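PDB 2QG7: ethanolamine kinase Pv091845 from Plasmodium vivax, which probably phosphorylates ethanolamine, the first step in making phosphatidylethanolamine from it. Local coordinates for residues 187-190 and 191-194; 257-260 and 261-264; 405-408 and 409-413. One frame throughout, in Å; residues are numbered along the deposited sequence.

Interaction 1: 187-190 and 191-194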
loop_
_atom_site.group_PDB
_atom_site.type_symbol
_atom_site.label_atom_id
_atom_site.label_comp_id
_atom_site.label_asym_id
_atom_site.label_seq_id
_atom_site.Cartn_x
_atom_site.Cartn_y
_atom_site.Cartn_z
ATOM N N ALA D 187 18.033 11.686 13.497
ATOM C CA ALA D 187 17.299 10.434 13.441
ATOM C C ALA D 187 17.724 9.696 12.207
ATOM O O ALA D 187 18.013 10.315 11.192
ATOM C CB ALA D 187 15.827 10.664 13.426
ATOM N N LEU D 188 17.785 8.369 12.317
ATOM C CA LEU D 188 18.294 7.514 11.271
ATOM C C LEU D 188 17.208 7.221 10.231
ATOM O O LEU D 188 16.014 7.317 10.529
ATOM C CB LEU D 188 18.825 6.200 11.882
ATOM C CG LEU D 188 20.104 6.116 12.725
ATOM C CD1 LEU D 188 20.503 4.656 12.742
ATOM C CD2 LEU D 188 21.193 6.923 12.098
ATOM N N SER D 189 17.638 6.856 9.020
ATOM C CA SER D 189 16.722 6.477 7.952
ATOM C C SER D 189 16.659 4.976 7.912
ATOM O O SER D 189 17.466 4.325 8.555
ATOM C CB SER D 189 17.192 7.033 6.600
ATOM O OG SER D 189 18.498 6.584 6.271
ATOM N N ARG D 190 15.703 4.412 7.191
ATOM C CA ARG D 190 15.599 2.975 7.130
ATOM C C ARG D 190 16.778 2.397 6.366
ATOM O O ARG D 190 17.091 1.227 6.518
ATOM C CB ARG D 190 14.251 2.529 6.540
ATOM C CG ARG D 190 14.063 2.994 5.137
ATOM C CD ARG D 190 12.870 2.427 4.457
ATOM N NE ARG D 190 12.979 2.646 3.019
ATOM C CZ ARG D 190 12.024 2.360 2.128
ATOM N NH1 ARG D 190 10.859 1.840 2.549
ATOM N NH2 ARG D 190 12.249 2.595 0.824
ATOM N N GLU D 191 17.444 3.207 5.553
ATOM C CA GLU D 191 18.642 2.718 4.915
ATOM C C GLU D 191 19.808 2.761 5.879
ATOM O O GLU D 191 20.740 1.967 5.712
ATOM C CB GLU D 191 18.982 3.406 3.561
ATOM C CG GLU D 191 18.442 4.826 3.368
ATOM C CD GLU D 191 16.917 4.873 3.046
ATOM O OE1 GLU D 191 16.483 4.145 2.115
ATOM O OE2 GLU D 191 16.163 5.642 3.706
ATOM N N ASP D 192 19.768 3.653 6.886
ATOM C CA ASP D 192 20.804 3.655 7.910
ATOM C C ASP D 192 20.747 2.418 8.791
ATOM O O ASP D 192 21.784 1.818 9.055
ATOM C CB ASP D 192 20.746 4.901 8.782
ATOM C CG ASP D 192 21.125 6.158 8.024
ATOM O OD1 ASP D 192 20.627 7.243 8.394
ATOM O OD2 ASP D 192 21.907 6.090 7.051
ATOM N N ILE D 193 19.554 2.058 9.268
ATOM C CA ILE D 193 19.396 0.899 10.135
ATOM C C ILE D 193 19.775 -0.430 9.490
ATOM O O ILE D 193 20.090 -1.395 10.181
ATOM C CB ILE D 193 17.987 0.835 10.834
ATOM C CG1 ILE D 193 16.840 0.459 9.849
ATOM C CG2 ILE D 193 17.763 2.133 11.658
ATOM C CD1 ILE D 193 15.512 0.290 10.546
ATOM N N LYS D 194 19.747 -0.463 8.161
ATOM C CA LYS D 194 20.064 -1.640 7.381
ATOM C C LYS D 194 21.572 -1.717 7.137
ATOM O O LYS D 194 22.122 -2.778 6.884
ATOM C CB LYS D 194 19.319 -1.564 6.047
ATOM C CG LYS D 194 19.463 -2.834 5.142
ATOM C CD LYS D 194 18.683 -2.642 3.857
ATOM C CE LYS D 194 18.844 -3.802 2.899
ATOM N NZ LYS D 194 18.158 -5.032 3.414
#

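Interaction 2: 257-260 and 261-264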
loop_
_atom_site.group_PDB
_atom_site.type_symbol
_atom_site.label_atom_id
_atom_site.label_comp_id
_atom_site.label_asym_id
_atom_site.label_seq_id
_atom_site.Cartn_x
_atom_site.Cartn_y
_atom_site.Cartn_z
ATOM N N PHE D 257 -23.081 3.588 6.157
ATOM C CA PHE D 257 -22.420 3.118 4.966
ATOM C C PHE D 257 -21.026 3.746 4.783
ATOM O O PHE D 257 -20.169 3.173 4.127
ATOM C CB PHE D 257 -23.318 3.444 3.746
ATOM C CG PHE D 257 -22.823 2.885 2.437
ATOM C CD1 PHE D 257 -22.894 1.526 2.173
ATOM C CD2 PHE D 257 -22.285 3.724 1.473
ATOM C CE1 PHE D 257 -22.426 1.015 0.962
ATOM C CE2 PHE D 257 -21.829 3.223 0.259
ATOM C CZ PHE D 257 -21.895 1.867 0.014
ATOM N N ASP D 258 -20.795 4.919 5.339
ATOM C CA ASP D 258 -19.516 5.598 5.097
ATOM C C ASP D 258 -18.670 5.830 6.362
ATOM O O ASP D 258 -17.825 6.738 6.408
ATOM C CB ASP D 258 -19.764 6.916 4.371
ATOM C CG ASP D 258 -20.516 7.921 5.229
ATOM O OD1 ASP D 258 -21.365 7.501 6.058
ATOM O OD2 ASP D 258 -20.246 9.133 5.080
ATOM N N ALA D 259 -18.897 5.004 7.376
ATOM C CA ALA D 259 -18.164 5.073 8.638
ATOM C C ALA D 259 -16.762 4.462 8.552
ATOM O O ALA D 259 -16.488 3.550 7.746
ATOM C CB ALA D 259 -18.963 4.398 9.737
ATOM N N LYS D 260 -15.878 4.986 9.396
ATOM C CA LYS D 260 -14.487 4.495 9.516
ATOM C C LYS D 260 -14.358 3.022 9.859
ATOM O O LYS D 260 -13.440 2.374 9.383
ATOM C CB LYS D 260 -13.729 5.296 10.556
ATOM C CG LYS D 260 -13.482 6.717 10.155
ATOM C CD LYS D 260 -12.761 7.385 11.312
ATOM C CE LYS D 260 -12.830 8.887 11.216
ATOM N NZ LYS D 260 -14.191 9.328 11.659
ATOM N N ALA D 261 -15.285 2.496 10.652
ATOM C CA ALA D 261 -15.272 1.098 11.090
ATOM C C ALA D 261 -15.654 0.041 10.047
ATOM O O ALA D 261 -15.614 -1.148 10.351
ATOM C CB ALA D 261 -16.135 0.957 12.309
ATOM N N ASN D 262 -16.013 0.451 8.822
ATOM C CA ASN D 262 -16.431 -0.474 7.766
ATOM C C ASN D 262 -15.319 -1.388 7.258
ATOM O O ASN D 262 -15.600 -2.460 6.720
ATOM C CB ASN D 262 -17.063 0.268 6.579
ATOM C CG ASN D 262 -18.497 0.691 6.842
ATOM O OD1 ASN D 262 -19.313 -0.078 7.310
ATOM N ND2 ASN D 262 -18.799 1.927 6.529
ATOM N N ILE D 263 -14.069 -0.948 7.413
ATOM C CA ILE D 263 -12.867 -1.762 7.103
ATOM C C ILE D 263 -12.744 -2.991 8.015
ATOM O O ILE D 263 -12.240 -4.041 7.606
ATOM C CB ILE D 263 -11.556 -0.888 7.130
ATOM C CG1 ILE D 263 -10.362 -1.663 6.551
ATOM C CG2 ILE D 263 -11.269 -0.320 8.557
ATOM C CD1 ILE D 263 -10.660 -2.355 5.169
ATOM N N LEU D 264 -13.252 -2.881 9.235
ATOM C CA LEU D 264 -13.163 -3.968 10.181
ATOM C C LEU D 264 -14.056 -5.132 9.800
ATOM O O LEU D 264 -13.755 -6.288 10.107
ATOM C CB LEU D 264 -13.534 -3.480 11.596
ATOM C CG LEU D 264 -12.801 -2.267 12.170
ATOM C CD1 LEU D 264 -13.227 -2.114 13.600
ATOM C CD2 LEU D 264 -11.265 -2.360 12.061
HETATM O O HOH W 1 -17.052 3.409 5.091
HETATM O O HOH W 2 -13.620 1.738 6.606
#

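Interaction 3: 405-408 and 409-413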
loop_
_atom_site.group_PDB
_atom_site.type_symbol
_atom_site.label_atom_id
_atom_site.label_comp_id
_atom_site.label_asym_id
_atom_site.label_seq_id
_atom_site.Cartn_x
_atom_site.Cartn_y
_atom_site.Cartn_z
ATOM N N GLN D 405 21.088 -19.769 16.719
ATOM C CA GLN D 405 20.046 -20.253 17.568
ATOM C C GLN D 405 19.104 -19.096 17.887
ATOM O O GLN D 405 17.896 -19.313 18.140
ATOM C CB GLN D 405 20.704 -20.803 18.831
ATOM C CG GLN D 405 19.813 -21.624 19.696
ATOM C CD GLN D 405 20.575 -22.669 20.498
ATOM O OE1 GLN D 405 21.861 -22.659 20.558
ATOM N NE2 GLN D 405 19.773 -23.589 21.135
ATOM N N LEU D 406 19.651 -17.874 17.917
ATOM C CA LEU D 406 18.808 -16.704 18.109
ATOM C C LEU D 406 18.135 -16.289 16.766
ATOM O O LEU D 406 17.012 -15.775 16.765
ATOM C CB LEU D 406 19.569 -15.551 18.789
ATOM C CG LEU D 406 18.863 -14.208 19.071
ATOM C CD1 LEU D 406 17.492 -14.314 19.825
ATOM C CD2 LEU D 406 19.779 -13.283 19.830
ATOM N N ILE D 407 18.826 -16.540 15.651
ATOM C CA ILE D 407 18.220 -16.467 14.319
ATOM C C ILE D 407 16.883 -17.259 14.215
ATOM O O ILE D 407 15.860 -16.689 13.838
ATOM C CB ILE D 407 19.225 -16.851 13.202
ATOM C CG1 ILE D 407 20.341 -15.811 13.108
ATOM C CG2 ILE D 407 18.542 -16.916 11.882
ATOM C CD1 ILE D 407 21.353 -16.087 11.949
ATOM N N ARG D 408 16.896 -18.530 14.610
ATOM C CA ARG D 408 15.707 -19.358 14.665
ATOM C C ARG D 408 14.611 -18.792 15.564
ATOM O O ARG D 408 13.414 -18.931 15.264
ATOM C CB ARG D 408 16.077 -20.775 15.182
ATOM C CG ARG D 408 16.855 -21.673 14.196
ATOM C CD ARG D 408 15.914 -22.648 13.486
ATOM N NE ARG D 408 15.315 -23.626 14.420
ATOM C CZ ARG D 408 14.616 -24.704 14.035
ATOM N NH1 ARG D 408 14.114 -25.532 14.952
ATOM N NH2 ARG D 408 14.411 -24.960 12.730
ATOM N N GLU D 409 15.029 -18.223 16.699
ATOM C CA GLU D 409 14.127 -17.764 17.754
ATOM C C GLU D 409 13.271 -16.574 17.324
ATOM O O GLU D 409 12.130 -16.421 17.785
ATOM C CB GLU D 409 14.959 -17.379 18.966
ATOM C CG GLU D 409 14.191 -17.261 20.269
ATOM C CD GLU D 409 15.112 -16.734 21.394
ATOM O OE1 GLU D 409 16.051 -17.484 21.778
ATOM O OE2 GLU D 409 14.889 -15.601 21.917
ATOM N N ILE D 410 13.833 -15.719 16.457
ATOM C CA ILE D 410 13.187 -14.431 16.117
ATOM C C ILE D 410 12.168 -14.592 14.989
ATOM O O ILE D 410 11.335 -13.708 14.748
ATOM C CB ILE D 410 14.198 -13.294 15.752
ATOM C CG1 ILE D 410 14.993 -13.636 14.490
ATOM C CG2 ILE D 410 15.118 -13.002 16.924
ATOM C CD1 ILE D 410 15.615 -12.430 13.799
ATOM N N GLN D 411 12.226 -15.750 14.344
ATOM C CA GLN D 411 11.613 -16.005 13.032
ATOM C C GLN D 411 10.058 -15.927 13.018
ATOM O O GLN D 411 9.491 -15.276 12.161
ATOM C CB GLN D 411 12.181 -17.322 12.465
ATOM C CG GLN D 411 12.539 -17.271 11.034
ATOM C CD GLN D 411 13.600 -16.289 10.710
ATOM O OE1 GLN D 411 13.558 -15.617 9.666
ATOM N NE2 GLN D 411 14.601 -16.217 11.574
ATOM N N PRO D 412 9.372 -16.545 13.993
ATOM C CA PRO D 412 7.921 -16.333 14.026
ATOM C C PRO D 412 7.441 -14.976 14.601
ATOM O O PRO D 412 6.234 -14.706 14.592
ATOM C CB PRO D 412 7.446 -17.441 14.972
ATOM C CG PRO D 412 8.627 -17.700 15.893
ATOM C CD PRO D 412 9.851 -17.458 15.065
ATOM N N PHE D 413 8.341 -14.164 15.164
ATOM C CA PHE D 413 7.962 -12.882 15.763
ATOM C C PHE D 413 7.801 -11.798 14.687
ATOM O O PHE D 413 7.241 -10.733 14.959
ATOM C CB PHE D 413 8.978 -12.430 16.831
ATOM C CG PHE D 413 8.897 -13.213 18.099
ATOM C CD1 PHE D 413 9.583 -14.428 18.231
ATOM C CD2 PHE D 413 8.130 -12.749 19.171
ATOM C CE1 PHE D 413 9.508 -15.131 19.380
ATOM C CE2 PHE D 413 8.043 -13.474 20.366
ATOM C CZ PHE D 413 8.714 -14.663 20.458
#

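Interaction 1: 187-190 and 191-194
A capping box formed by Ser189 and Asp192 opens the short helix 190-194, just after the edge strand 186-187. Ser189 is the N-cap, and each of the two side chains reaches for the backbone N of the other residue. Asp192 N donates to Ser189 OG at 3.3 Å. In return Ser189 N gives its hydrogen to Asp192 OD1 at 3.1 Å, in a nearly straight bond that meets the carboxylate from above its plane. The hydroxyl is placed for this by a chi1 of 58°, which sets OG between the backbone N and the carbonyl carbon of Ser189. The main chain closes the turn with Ile193 N bound to Ser189 O at 3.2 Å; Asp192 N makes a weak bond to the same oxygen.

Next to the box, Leu188 CD1 rests on Ile193 CG2 at 3.9 Å, while Leu188 CD2 passes 3.8 Å from Asp192 OD1. Leu188 and Ile193 also pack on Ile302 of strand 302-304 and on Ile202 of helix 196-210, which joins the cap to the interior.

At the exposed Glu191, OE1 lies in plane at the guanidinium edge of Arg190, 3.9 Å from NE, a long salt bridge with the guanidinium and carboxylate planes turned 57° apart. The firmer charge partner of Arg190 is Asp377, and Lys194 NZ is held by Leu380 O and Glu386. With Leu188 just before the N-cap and Ile193 four residues after it, the arrangement is that of a capping box backed by a hydrophobic staple.

Interaction 2: 257-260 and 261-264
Asn262 N reaches back to Ala259 O at 3.3 Å, a weak hydrogen bond that closes a type I beta turn over residues 259-262 and leads into the short helix 262-265. The same carbonyl is tied a second time to Asn262 through water: one molecule lies 2.7 Å from Ala259 O, probably donating to it, and accepts from Asn262 ND2, also at 2.7 Å. A second, separate water bridges Lys260 O at 2.9 Å and Ile263 N at 2.8 Å, the latter bond weak, while Ile263 CG2 approaches that same Lys260 O to 3.6 Å.

The Asn262 amide can take part because CG lies beside the backbone N (chi1 -78°), which folds the side chain back over the turn, with its nitrogen among the carbonyls of the preceding loop. There ND2 makes a direct hydrogen bond to Ser256 O, and the contact thus draws the loop 256-259 in against the start of the helix. Elsewhere within the chain, Met430 at the end of helix 413-430 packs against Ala261, Ile263 and Leu264, and Leu264 also touches helix 236-251.

Farthest out, Phe257 faces the second subunit, so the turn sits at the dimer interface. Its ring forms a cation-pi contact with Arg455 of that subunit, and Phe257 O accepts a hydrogen bond from NE of the same arginine.

Interaction 3: 405-408 and 409-413
The carboxylate of Glu409 carries Leu406 CD1 over one of its faces, 3.7 Å from CD, near the C-terminal end of helix 400-410. Its oxygens find their partners elsewhere: OE2 forms a salt bridge with Arg360 NE and a hydrogen bond with Ser288 OG, so the methyl covers a buried carboxylate whose charge is probably balanced. Leu406 CG is anti to the backbone N (chi1 179°), and CD1 extends from there toward Glu409. A second flat group, the phenyl ring of Phe413, has Ile410 O at its edge, in the ring plane.

As the helix ends, its backbone bonding weakens. Ile410 N is shared between Leu406 O at 3.2 Å and Ile407 O at 3.5 Å, both weak bonds. Pro412 has no N-H to offer Arg408 O, and only its CD comes near that oxygen, at 3.9 Å. After it, Phe413 N turns back to Ile410 O at 3.1 Å as helix 413-430 begins.

The same Leu406 CD1 also meets Ile410 CG2 at 4.0 Å, and Leu406 continues onto Ile391 and Tyr394 of helix 384-395. The Ile407 and Gln411 side chains run side by side, pointing the same way, and both touch Glu387 of that helix. A bend at chi2 (62°) brings the Gln411 amide back toward the preceding turn, where NE2 donates a weak, poorly aligned hydrogen bond to Ile407 O; their 2.6 Å approach is unusually short and its exact length doubtful.

Overall arrangement
The three contacts follow one another along the chain without touching. Interactions 1 and 3 are the nearer neighbours, with centres 22 Å apart and nearest atoms about 12 Å apart. Helix 384-395 spans between them: its Glu386 pairs with Lys194, and its Glu387 and Ile391 pack against interaction 3. Interaction 2 lies farther off, its centre 35 Å from that of interaction 1 and 37 Å from that of interaction 3. Helix 413-430 connects the last two, beginning at Phe413 and ending with Met430 against Ala261. Interaction 2 alone reaches the second subunit. Interaction 1 instead borders strand 302-304 and, through Ser299, lies beside the probable catalytic loop, whose HxDxxxxN sequence is a kinase signature.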